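Local coordinates for protein 16S rRNA (guanine(1405)-N(7))-methyltransferase (Klebsiella pneumoniae, PDB 6PI9) that probably methylates N7 of guanine 1405 in 16S rRNA with S-adenosyl-L-methionine as methyl donor, a change that confers resistance to aminoglycosides, at residues C122-I127 with L144-L149; L138-H143 with R162-D167. All blocks are in the same frame, centred on the assembly; numbering follows the deposited sequence.

Contact 1 lies at the C-terminal ends of the parallel strands of a Rossmann-like methyltransferase domain, and contact 2 runs up two strands to those ends; their centres are about 7 Å apart and both touch S-adenosyl-L-homocysteine. Along the chain the segments alternate: 122-127, after strand 117-120 and into helix 125-131; 138-143, most of strand 137-141 and the loop after it; 144-149, the start of helix 144-157; and 162-167, beginning with strand 162-165 at one edge of the sheet. Contact 1 packs the turn after one strand against the helix after the next; contact 2 pairs the strands which that helix connects. G123 N donates to D141 OD2, consistent with the loop helping to position this carboxylate.

Contact 1 (C122-I127 with L144-L149); sequences CGLNPI and LGCVRL. With SAH (S-adenosyl-L-homocysteine), chain B.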
# COMPACT_ATOMS: atom_id res chain seq x y z
N CYS A 122 6.11 -14.24 -5.64
CA CYS A 122 7.27 -13.76 -6.38
C CYS A 122 7.04 -12.42 -7.05
O CYS A 122 8.02 -11.74 -7.34
CB CYS A 122 7.68 -14.79 -7.46
SG CYS A 122 6.41 -15.09 -8.73
N GLY A 123 5.78 -12.03 -7.27
CA GLY A 123 5.53 -10.82 -8.03
C GLY A 123 6.27 -10.87 -9.35
O GLY A 123 6.24 -11.87 -10.05
N LEU A 124 7.01 -9.80 -9.67
CA LEU A 124 7.89 -9.83 -10.84
C LEU A 124 9.36 -10.07 -10.49
O LEU A 124 10.22 -9.94 -11.35
CB LEU A 124 7.77 -8.54 -11.64
CG LEU A 124 6.38 -8.25 -12.22
CD1 LEU A 124 6.43 -6.90 -12.94
CD2 LEU A 124 5.88 -9.37 -13.19
N ASN A 125 9.66 -10.41 -9.24
CA ASN A 125 11.06 -10.53 -8.84
C ASN A 125 11.86 -11.55 -9.65
O ASN A 125 13.07 -11.34 -9.82
CB ASN A 125 11.13 -10.86 -7.34
CG ASN A 125 12.56 -10.84 -6.84
OD1 ASN A 125 13.23 -9.79 -6.86
ND2 ASN A 125 13.05 -12.00 -6.42
N PRO A 126 11.28 -12.65 -10.16
CA PRO A 126 12.12 -13.60 -10.93
C PRO A 126 12.65 -13.04 -12.23
O PRO A 126 13.67 -13.54 -12.75
CB PRO A 126 11.18 -14.80 -11.15
CG PRO A 126 9.84 -14.41 -10.35
CD PRO A 126 10.12 -13.32 -9.52
N ILE A 127 12.02 -12.00 -12.76
CA ILE A 127 12.60 -11.32 -13.92
C ILE A 127 13.82 -10.49 -13.51
O ILE A 127 14.84 -10.48 -14.20
CB ILE A 127 11.53 -10.47 -14.60
CG1 ILE A 127 10.40 -11.37 -15.12
CG2 ILE A 127 12.15 -9.64 -15.74
CD1 ILE A 127 9.22 -10.61 -15.67
N LEU A 144 -1.98 -14.19 -11.23
CA LEU A 144 -1.69 -14.88 -12.48
C LEU A 144 -1.15 -13.95 -13.55
O LEU A 144 -0.57 -14.42 -14.53
CB LEU A 144 -2.97 -15.56 -12.99
CG LEU A 144 -3.69 -16.39 -11.93
CD1 LEU A 144 -4.89 -17.03 -12.57
CD2 LEU A 144 -2.76 -17.46 -11.41
N GLY A 145 -1.31 -12.64 -13.40
CA GLY A 145 -0.63 -11.75 -14.33
C GLY A 145 0.87 -11.79 -14.14
O GLY A 145 1.64 -11.88 -15.10
N CYS A 146 1.32 -11.73 -12.88
CA CYS A 146 2.73 -11.92 -12.57
C CYS A 146 3.24 -13.26 -13.11
O CYS A 146 4.27 -13.33 -13.79
CB CYS A 146 2.93 -11.84 -11.08
SG CYS A 146 2.79 -10.12 -10.54
N VAL A 147 2.52 -14.33 -12.79
CA VAL A 147 2.92 -15.66 -13.23
C VAL A 147 3.10 -15.67 -14.73
O VAL A 147 4.09 -16.20 -15.26
CB VAL A 147 1.88 -16.70 -12.77
CG1 VAL A 147 2.14 -18.05 -13.45
CG2 VAL A 147 1.93 -16.85 -11.30
N ARG A 148 2.15 -15.10 -15.46
CA ARG A 148 2.20 -15.19 -16.92
C ARG A 148 3.41 -14.45 -17.47
O ARG A 148 4.08 -14.93 -18.39
CB ARG A 148 0.94 -14.60 -17.54
CG ARG A 148 -0.20 -15.59 -17.62
CD ARG A 148 -1.55 -14.91 -17.52
NE ARG A 148 -2.58 -15.88 -17.21
CZ ARG A 148 -3.72 -15.58 -16.60
NH1 ARG A 148 -3.95 -14.32 -16.21
NH2 ARG A 148 -4.62 -16.55 -16.36
N LEU A 149 3.67 -13.24 -16.95
CA LEU A 149 4.80 -12.44 -17.42
C LEU A 149 6.12 -13.13 -17.16
O LEU A 149 7.03 -13.12 -18.01
CB LEU A 149 4.79 -11.08 -16.74
CG LEU A 149 3.73 -10.09 -17.24
CD1 LEU A 149 3.82 -8.78 -16.44
CD2 LEU A 149 3.89 -9.85 -18.72
N SAH B . 8.31 -11.07 -3.19
CA SAH B . 8.05 -10.07 -4.25
CB SAH B . 6.65 -9.51 -4.11
CG SAH B . 6.25 -8.92 -2.72
SD SAH B . 4.63 -8.02 -2.83
C SAH B . 9.08 -8.93 -4.19
O SAH B . 9.63 -8.72 -3.09
OXT SAH B . 9.32 -8.21 -5.18
C5' SAH B . 3.57 -9.30 -2.02
C4' SAH B . 3.14 -10.44 -2.99
O4' SAH B . 2.49 -11.49 -2.24
C3' SAH B . 2.19 -10.08 -4.17
O3' SAH B . 2.77 -10.47 -5.43
C2' SAH B . 0.92 -10.90 -3.92
O2' SAH B . 0.40 -11.37 -5.17
C1' SAH B . 1.50 -12.07 -3.10
N9 SAH B . 0.56 -12.69 -2.20
C8 SAH B . -0.21 -12.07 -1.25
N7 SAH B . -0.86 -13.04 -0.53
C5 SAH B . -0.53 -14.26 -1.08
C6 SAH B . -0.91 -15.55 -0.82
N6 SAH B . -1.82 -15.86 0.08
N1 SAH B . -0.30 -16.57 -1.54
C2 SAH B . 0.57 -16.30 -2.54
N3 SAH B . 0.95 -15.02 -2.83
C4 SAH B . 0.38 -14.03 -2.08
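G123 and C146 bring the two backbones nearest, their CA atoms 5.4 Å apart. A type II' turn runs from C122 to N125, closed by N125 N donating to C122 O, and L124 then takes the N-cap of helix 125-131; facing it is the first turn and a half of helix 144-157. G123, with a phi of 53°, sits where a side chain would be crowded by the homocysteine CB of the ligand, while C122 O lies 3.5 Å from SAH CA. C146 CB comes up to G123 O at 3.5 Å, and its SG, anti to the carbonyl carbon (chi1 -74°), rests 3.8 Å from G123 CA. L124 reaches across with CD2, which touches L149 CD1 at 3.9 Å and also lies near C146 SG; the two leucine side chains cross obliquely. Farther along, I127 CD1 meets L149 O at 4.1 Å. M60 lies against both L124 and C146, and helix 63-75 packs on L149 and I127. The chemistry is therefore apolar and sulfur packing behind the glycine turn: G123 O is buried against C146 CB, while the turn also lies against the amino acid part and the ribose O3' of S-adenosyl-L-homocysteine.

Contact 2 (L138-H143 with R162-D167); sequences LGMDIH and RARACD. With SAH (S-adenosyl-L-homocysteine), chain B.
G139 N donates to R162 O, and C166 N to D141 O, each bond 2.8 Å long; R164 N to G139 O and D141 N to R164 O complete the set. The strands run parallel, 26° apart, and the C166 bond continues the pairing past the end of strand 162-165. The D141 side chain leaves its backbone away from 162-167 and meets the ribose of S-adenosyl-L-homocysteine: OD2 accepts from SAH O3' at 2.7 Å, whereas OD1 and SAH O2' stand 2.4 Å apart, so short that the exact geometry is doubtful. OD1 also takes the backbone N of H143, 31° out of the carboxylate plane, closing an Asx turn. At the other end of the nucleoside, D167 OD1 receives adenine N6 at 3.0 Å, while its OD2 is held by R29 and T26. Between these acids, I142 lays CG1 and CD1 against the adenine and sets CG2 3.8 Å from D167 CB. On the M140 face, M140 SD lies 3.6 Å above the R164 guanidinium plane, offset toward its rim, while L138 CD2 sits at the edge; E171 and E175 take NH2 in salt bridges. M140 CB presses tightly on C166 CB at 3.4 Å. This strand pair of a beta-alpha-beta unit thus places D141 at the end of one strand and D167 just beyond the other, to read the ribose hydroxyls and adenine amine, with the shared bonds probably keeping the D141 carboxylate from turning.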
# COMPACT_ATOMS: atom_id res chain seq x y z
N LEU A 138 11.78 -20.87 -9.28
CA LEU A 138 10.38 -21.23 -9.51
C LEU A 138 9.62 -20.21 -8.72
O LEU A 138 9.65 -20.25 -7.49
CB LEU A 138 10.03 -22.62 -9.00
CG LEU A 138 8.54 -22.90 -9.23
CD1 LEU A 138 8.30 -22.89 -10.72
CD2 LEU A 138 8.09 -24.21 -8.58
N GLY A 139 8.98 -19.27 -9.41
CA GLY A 139 8.16 -18.31 -8.70
C GLY A 139 6.78 -18.85 -8.43
O GLY A 139 6.25 -19.74 -9.12
N MET A 140 6.13 -18.29 -7.42
CA MET A 140 4.73 -18.68 -7.26
C MET A 140 3.98 -17.53 -6.65
O MET A 140 4.53 -16.78 -5.84
CB MET A 140 4.58 -19.96 -6.45
CG MET A 140 5.21 -20.01 -5.12
SD MET A 140 5.58 -21.81 -4.70
CE MET A 140 6.94 -22.20 -5.78
N ASP A 141 2.71 -17.40 -7.03
CA ASP A 141 1.96 -16.23 -6.58
C ASP A 141 0.48 -16.49 -6.85
O ASP A 141 0.11 -17.39 -7.60
CB ASP A 141 2.48 -14.98 -7.30
CG ASP A 141 2.22 -13.68 -6.52
OD1 ASP A 141 1.07 -13.41 -6.19
OD2 ASP A 141 3.20 -12.98 -6.20
N ILE A 142 -0.38 -15.67 -6.23
CA ILE A 142 -1.81 -15.73 -6.55
C ILE A 142 -2.17 -14.84 -7.72
O ILE A 142 -3.30 -14.90 -8.22
CB ILE A 142 -2.65 -15.27 -5.36
CG1 ILE A 142 -2.12 -13.96 -4.82
CG2 ILE A 142 -2.74 -16.35 -4.33
CD1 ILE A 142 -3.20 -13.38 -3.81
N HIS A 143 -1.25 -13.95 -8.10
CA HIS A 143 -1.41 -13.01 -9.20
C HIS A 143 -0.99 -13.70 -10.49
O HIS A 143 0.19 -13.81 -10.80
CB HIS A 143 -0.57 -11.76 -8.95
CG HIS A 143 -1.03 -10.59 -9.76
ND1 HIS A 143 -1.28 -10.69 -11.11
CD2 HIS A 143 -1.34 -9.32 -9.41
CE1 HIS A 143 -1.73 -9.53 -11.56
NE2 HIS A 143 -1.76 -8.68 -10.55
N ARG A 162 10.62 -20.48 -14.09
CA ARG A 162 9.20 -20.62 -14.40
C ARG A 162 8.43 -20.08 -13.21
O ARG A 162 8.97 -19.91 -12.13
CB ARG A 162 8.80 -22.08 -14.64
CG ARG A 162 9.36 -22.75 -15.91
CD ARG A 162 8.90 -22.09 -17.19
NE ARG A 162 9.39 -22.80 -18.39
CZ ARG A 162 10.59 -22.58 -18.96
NH1 ARG A 162 11.41 -21.67 -18.46
NH2 ARG A 162 10.95 -23.26 -20.06
N ALA A 163 7.12 -19.88 -13.39
CA ALA A 163 6.26 -19.51 -12.26
C ALA A 163 4.95 -20.27 -12.36
O ALA A 163 4.55 -20.72 -13.43
CB ALA A 163 5.97 -18.01 -12.20
N ARG A 164 4.27 -20.41 -11.21
CA ARG A 164 2.99 -21.10 -11.21
C ARG A 164 2.09 -20.48 -10.16
O ARG A 164 2.53 -19.81 -9.23
CB ARG A 164 3.17 -22.58 -10.91
CG ARG A 164 3.83 -22.74 -9.52
CD ARG A 164 3.33 -23.98 -8.93
NE ARG A 164 3.87 -24.40 -7.64
CZ ARG A 164 3.19 -24.44 -6.50
NH1 ARG A 164 1.90 -24.05 -6.46
NH2 ARG A 164 3.78 -24.93 -5.42
N ALA A 165 0.79 -20.71 -10.33
CA ALA A 165 -0.18 -20.27 -9.31
C ALA A 165 0.08 -20.91 -7.95
O ALA A 165 0.20 -22.13 -7.83
CB ALA A 165 -1.56 -20.67 -9.80
N CYS A 166 -0.05 -20.12 -6.88
CA CYS A 166 0.07 -20.72 -5.55
C CYS A 166 -0.58 -19.81 -4.52
O CYS A 166 -0.15 -18.66 -4.43
CB CYS A 166 1.56 -20.85 -5.17
SG CYS A 166 1.78 -21.42 -3.48
N ASP A 167 -1.51 -20.32 -3.72
CA ASP A 167 -2.04 -19.54 -2.59
C ASP A 167 -1.40 -20.12 -1.33
O ASP A 167 -1.74 -21.23 -0.90
CB ASP A 167 -3.59 -19.57 -2.52
CG ASP A 167 -4.14 -18.63 -1.42
OD1 ASP A 167 -3.41 -18.35 -0.43
OD2 ASP A 167 -5.32 -18.23 -1.49
N SAH B . 8.31 -11.07 -3.19
CA SAH B . 8.05 -10.07 -4.25
CB SAH B . 6.65 -9.51 -4.11
CG SAH B . 6.25 -8.92 -2.72
SD SAH B . 4.63 -8.02 -2.83
C SAH B . 9.08 -8.93 -4.19
O SAH B . 9.63 -8.72 -3.09
OXT SAH B . 9.32 -8.21 -5.18
C5' SAH B . 3.57 -9.30 -2.02
C4' SAH B . 3.14 -10.44 -2.99
O4' SAH B . 2.49 -11.49 -2.24
C3' SAH B . 2.19 -10.08 -4.17
O3' SAH B . 2.77 -10.47 -5.43
C2' SAH B . 0.92 -10.90 -3.92
O2' SAH B . 0.40 -11.37 -5.17
C1' SAH B . 1.50 -12.07 -3.10
N9 SAH B . 0.56 -12.69 -2.20
C8 SAH B . -0.21 -12.07 -1.25
N7 SAH B . -0.86 -13.04 -0.53
C5 SAH B . -0.53 -14.26 -1.08
C6 SAH B . -0.91 -15.55 -0.82
N6 SAH B . -1.82 -15.86 0.08
N1 SAH B . -0.30 -16.57 -1.54
C2 SAH B . 0.57 -16.30 -2.54
N3 SAH B . 0.95 -15.02 -2.83
C4 SAH B . 0.38 -14.03 -2.08